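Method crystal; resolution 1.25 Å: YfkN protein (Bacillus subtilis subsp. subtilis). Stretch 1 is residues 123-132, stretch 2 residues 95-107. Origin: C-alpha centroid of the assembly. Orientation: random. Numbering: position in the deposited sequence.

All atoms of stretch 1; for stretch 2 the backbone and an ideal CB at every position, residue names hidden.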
# COMPACT_ATOMS: atom_id res chain seq x y z
N LYS A 123 -16.56 -20.40 6.44
CA LYS A 123 -17.53 -21.15 7.28
C LYS A 123 -18.38 -20.25 8.16
O LYS A 123 -19.51 -20.55 8.43
CB LYS A 123 -16.81 -22.14 8.20
CG LYS A 123 -16.19 -23.31 7.51
CD LYS A 123 -15.41 -24.20 8.49
CE LYS A 123 -14.62 -25.22 7.71
NZ LYS A 123 -14.04 -26.23 8.56
N GLY A 124 -17.79 -19.17 8.62
CA GLY A 124 -18.45 -18.24 9.51
C GLY A 124 -19.38 -17.17 8.88
O GLY A 124 -20.05 -16.47 9.61
N ALA A 125 -19.35 -17.04 7.53
CA ALA A 125 -20.21 -16.06 6.88
C ALA A 125 -21.64 -16.51 6.88
O ALA A 125 -21.94 -17.72 6.51
CB ALA A 125 -19.72 -15.82 5.49
N ASP A 126 -22.55 -15.61 7.16
CA ASP A 126 -23.97 -15.89 7.12
C ASP A 126 -24.44 -15.91 5.69
O ASP A 126 -25.48 -16.40 5.40
CB ASP A 126 -24.76 -14.81 7.87
CG ASP A 126 -24.58 -14.86 9.34
OD1 ASP A 126 -24.17 -15.85 9.88
OD2 ASP A 126 -24.87 -13.80 9.93
N PHE A 127 -23.64 -15.31 4.81
CA PHE A 127 -23.98 -15.14 3.41
C PHE A 127 -23.06 -16.01 2.56
O PHE A 127 -22.00 -16.37 2.98
CB PHE A 127 -23.82 -13.66 3.02
CG PHE A 127 -22.48 -13.08 3.41
CD1 PHE A 127 -21.44 -13.10 2.51
CD2 PHE A 127 -22.26 -12.57 4.67
CE1 PHE A 127 -20.21 -12.59 2.87
CE2 PHE A 127 -21.04 -12.07 5.05
CZ PHE A 127 -20.00 -12.06 4.15
N PRO A 128 -23.50 -16.30 1.34
CA PRO A 128 -22.68 -17.10 0.43
C PRO A 128 -21.46 -16.34 -0.08
O PRO A 128 -21.56 -15.17 -0.43
CB PRO A 128 -23.63 -17.37 -0.74
CG PRO A 128 -24.65 -16.26 -0.67
CD PRO A 128 -24.83 -16.00 0.79
N ILE A 129 -20.33 -17.02 -0.12
CA ILE A 129 -19.10 -16.53 -0.73
C ILE A 129 -18.85 -17.44 -1.93
O ILE A 129 -18.65 -18.62 -1.79
CB ILE A 129 -17.96 -16.51 0.29
CG1 ILE A 129 -18.28 -15.47 1.36
CG2 ILE A 129 -16.65 -16.18 -0.38
CD1 ILE A 129 -17.31 -15.46 2.56
N VAL A 130 -18.91 -16.87 -3.12
CA VAL A 130 -18.93 -17.66 -4.33
C VAL A 130 -17.66 -17.47 -5.14
O VAL A 130 -17.05 -16.41 -5.12
CB VAL A 130 -20.19 -17.33 -5.21
CG1 VAL A 130 -21.47 -17.80 -4.49
CG2 VAL A 130 -20.27 -15.83 -5.53
N ASN A 131 -17.29 -18.50 -5.88
CA ASN A 131 -16.23 -18.44 -6.86
C ASN A 131 -16.39 -19.59 -7.86
O ASN A 131 -16.53 -20.72 -7.42
CB ASN A 131 -14.85 -18.50 -6.21
CG ASN A 131 -13.76 -18.70 -7.25
OD1 ASN A 131 -13.47 -19.82 -7.61
ND2 ASN A 131 -13.22 -17.62 -7.77
N ALA A 132 -16.38 -19.27 -9.13
CA ALA A 132 -16.68 -20.25 -10.15
C ALA A 132 -15.45 -20.80 -10.85
O ALA A 132 -15.53 -21.86 -11.45
CB ALA A 132 -17.64 -19.65 -11.19
N UNK A 95 -18.03 -8.59 11.08
CA UNK A 95 -18.49 -7.26 10.65
C UNK A 95 -19.44 -7.35 9.45
O UNK A 95 -20.49 -6.72 9.38
CB UNK A 95 -17.29 -6.38 10.30
N UNK A 96 -19.06 -8.17 8.47
CA UNK A 96 -19.87 -8.37 7.26
C UNK A 96 -21.26 -8.97 7.58
O UNK A 96 -22.25 -8.62 6.99
CB UNK A 96 -19.12 -9.28 6.29
N UNK A 97 -21.29 -9.84 8.58
CA UNK A 97 -22.49 -10.49 9.06
C UNK A 97 -23.38 -9.41 9.71
O UNK A 97 -24.58 -9.33 9.49
CB UNK A 97 -22.15 -11.61 10.04
N UNK A 98 -22.75 -8.56 10.51
CA UNK A 98 -23.46 -7.50 11.22
C UNK A 98 -24.06 -6.48 10.26
O UNK A 98 -25.11 -5.93 10.52
CB UNK A 98 -22.52 -6.80 12.20
N UNK A 99 -23.38 -6.23 9.15
CA UNK A 99 -23.86 -5.31 8.10
C UNK A 99 -24.83 -6.00 7.13
O UNK A 99 -25.34 -5.38 6.21
CB UNK A 99 -22.67 -4.74 7.32
N UNK A 100 -25.06 -7.28 7.36
CA UNK A 100 -26.02 -8.06 6.57
C UNK A 100 -25.67 -8.06 5.07
O UNK A 100 -26.51 -7.80 4.22
CB UNK A 100 -27.43 -7.50 6.77
N UNK A 101 -24.42 -8.37 4.76
CA UNK A 101 -24.04 -8.61 3.36
C UNK A 101 -24.85 -9.78 2.80
O UNK A 101 -25.16 -10.72 3.52
CB UNK A 101 -22.54 -8.89 3.24
N UNK A 102 -25.18 -9.69 1.52
CA UNK A 102 -25.92 -10.75 0.83
C UNK A 102 -25.02 -11.76 0.10
O UNK A 102 -25.43 -12.88 -0.13
CB UNK A 102 -26.89 -10.12 -0.17
N UNK A 103 -23.80 -11.34 -0.27
CA UNK A 103 -22.87 -12.21 -0.97
C UNK A 103 -21.47 -11.63 -0.93
O UNK A 103 -21.33 -10.42 -0.79
CB UNK A 103 -23.32 -12.43 -2.42
N UNK A 104 -20.49 -12.51 -1.11
CA UNK A 104 -19.12 -12.06 -1.26
C UNK A 104 -18.37 -12.99 -2.21
O UNK A 104 -18.93 -13.97 -2.72
CB UNK A 104 -18.42 -11.99 0.10
N UNK A 105 -17.08 -12.69 -2.43
CA UNK A 105 -16.28 -13.49 -3.37
C UNK A 105 -14.83 -13.51 -2.97
O UNK A 105 -14.44 -12.85 -1.96
CB UNK A 105 -16.41 -12.95 -4.80
N UNK A 106 -13.98 -14.22 -3.72
CA UNK A 106 -12.58 -14.31 -3.41
C UNK A 106 -11.77 -13.40 -4.28
O UNK A 106 -11.85 -13.38 -5.47
CB UNK A 106 -12.09 -15.75 -3.55
N UNK A 107 -10.92 -12.59 -3.60
CA UNK A 107 -9.92 -11.84 -4.31
C UNK A 107 -8.61 -12.65 -4.18
O UNK A 107 -8.52 -13.69 -3.49
CB UNK A 107 -9.79 -10.42 -3.76

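Position 95 lies in helical backbone (phi/psi -64/-45), and its ideal CB has no atom of stretch 1 within 5.5 Å. Stretch 1 therefore sets no preference; the residue is V95, chi1 t.

At position 96 the helix continues and CA-to-CB points toward stretch 1, with the ideal CB 3.6 Å from F127 CE2. Apolar side chains of several sizes would suit this aromatic neighbour. The residue is M96, a selenomethionine: its CB packs 3.6 Å from F127 CZ, while three m rotamers lead its end away.

Position 97 points sideways, but stretch 1 offers an acceptor, G124 O, and a donor, D126 N, within reach of a short side chain. A group that both donates and accepts fits; Asn is the natural reading, and a longer amide is conceivable. N97 does both jobs: D126 N donates to N97 OD1 (2.8 Å, 170°) and N97 ND2 donates to G124 O (3.0 Å, 165°), so one planar amide clasps the turn. Water 1 adds a link, donating to N97 O and D126 OD2.

Positions 98, 99 and 100 have ideal CBs beyond 5.5 Å of stretch 1, so many residues would do at the first two, which are A98 and L99. The positive phi at 100 (59/50) would favour Gly or Asn, yet lysine is found: K100 closes a Schellman motif in which K100 N bonds to N97 O (3.0 Å) and the N of 101 to M96 O (3.1 Å).

The backbone turns extended at 101 (-60/146), and CA-to-CB points toward stretch 1, the ideal CB 4.0 Å from F127 CE2. Any residue with a CB could meet the ring, and an apolar or aromatic one is plausible. Y101 places its CB 3.9 Å from the F127 ring centroid, 11° off the normal, a CH-pi contact over one face; the phenol leads away.

Position 102 points away, so stretch 1 would accept polar, charged or apolar residues alike. D102 contributes its backbone, with O 3.3 Å from P128 CD.

At 103 the direction is away overall, although the ideal CB is 3.8 Å from P128 O; stretch 1 tolerates a small side chain and does not exclude a larger one leading away. A103 has its CB 4.5 Å from P128 CG.

At position 104 an ideal CB would sit 3.4 Å from F127 CE1, a tight approach, and 3.7 Å from I129 CG1. Glycine is favoured, with Ala a strained alternative. G104 pairs in parallel with I129: G104 N donates to P128 O (2.9 Å), and V130 N to G104 O (2.9 Å).

Position 105 has its ideal CB 3.5 Å from V130 O, inviting a short donor such as Ser or Thr. T105, chi1 t, donates from OG1 to V130 O (2.7 Å); water 2 donates to OG1 and accepts from N131 ND2.

Position 106 points sideways near N131 CB, with I129 CG2 accessible to a longer apolar chain. L106 CD2 lies 3.7 Å from I129 CG2.

At position 107 an ideal CB has nothing of stretch 1 within 5.5 Å, and phi/psi of -99/172 is open to most residues, so glycine is not demanded; it is G107.

Stretch 2 (95-107) VMNALKYDAGTLG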
# COMPACT_ATOMS: atom_id res chain seq x y z
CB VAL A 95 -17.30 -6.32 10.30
CG1 VAL A 95 -17.76 -5.03 9.73
CG2 VAL A 95 -16.47 -6.04 11.60
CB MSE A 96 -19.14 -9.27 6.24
CG MSE A 96 -17.68 -8.89 5.94
SE MSE A 96 -17.34 -7.01 5.52
CE MSE A 96 -17.63 -7.07 3.58
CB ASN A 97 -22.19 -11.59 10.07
CG ASN A 97 -21.68 -12.89 9.40
OD1 ASN A 97 -21.79 -13.07 8.18
ND2 ASN A 97 -21.19 -13.79 10.22
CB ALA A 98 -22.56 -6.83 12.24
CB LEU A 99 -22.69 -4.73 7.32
CG LEU A 99 -21.77 -3.75 8.06
CD1 LEU A 99 -20.59 -3.33 7.20
CD2 LEU A 99 -22.58 -2.52 8.49
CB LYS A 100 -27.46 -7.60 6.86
CG LYS A 100 -27.85 -7.83 8.31
CD LYS A 100 -29.27 -7.35 8.59
CE LYS A 100 -29.61 -7.53 10.06
NZ LYS A 100 -31.09 -7.66 10.27
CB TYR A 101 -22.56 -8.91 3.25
CG TYR A 101 -21.71 -7.68 3.06
CD1 TYR A 101 -21.43 -6.84 4.14
CD2 TYR A 101 -21.20 -7.34 1.82
CE1 TYR A 101 -20.66 -5.70 3.98
CE2 TYR A 101 -20.42 -6.19 1.64
CZ TYR A 101 -20.18 -5.37 2.73
OH TYR A 101 -19.41 -4.24 2.60
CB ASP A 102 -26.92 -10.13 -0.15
CG ASP A 102 -27.97 -9.28 0.56
OD1 ASP A 102 -28.80 -9.86 1.26
OD2 ASP A 102 -27.92 -8.06 0.41
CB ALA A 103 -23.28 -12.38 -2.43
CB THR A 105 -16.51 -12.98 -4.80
OG1 THR A 105 -16.09 -14.00 -5.72
CG2 THR A 105 -15.74 -11.70 -5.10
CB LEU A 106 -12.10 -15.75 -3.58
CG LEU A 106 -12.96 -16.78 -2.83
CD1 LEU A 106 -12.49 -18.16 -3.09
CD2 LEU A 106 -13.09 -16.52 -1.36
O HOH W 1 -25.81 -11.50 8.55
O HOH W 2 -13.74 -15.02 -6.73
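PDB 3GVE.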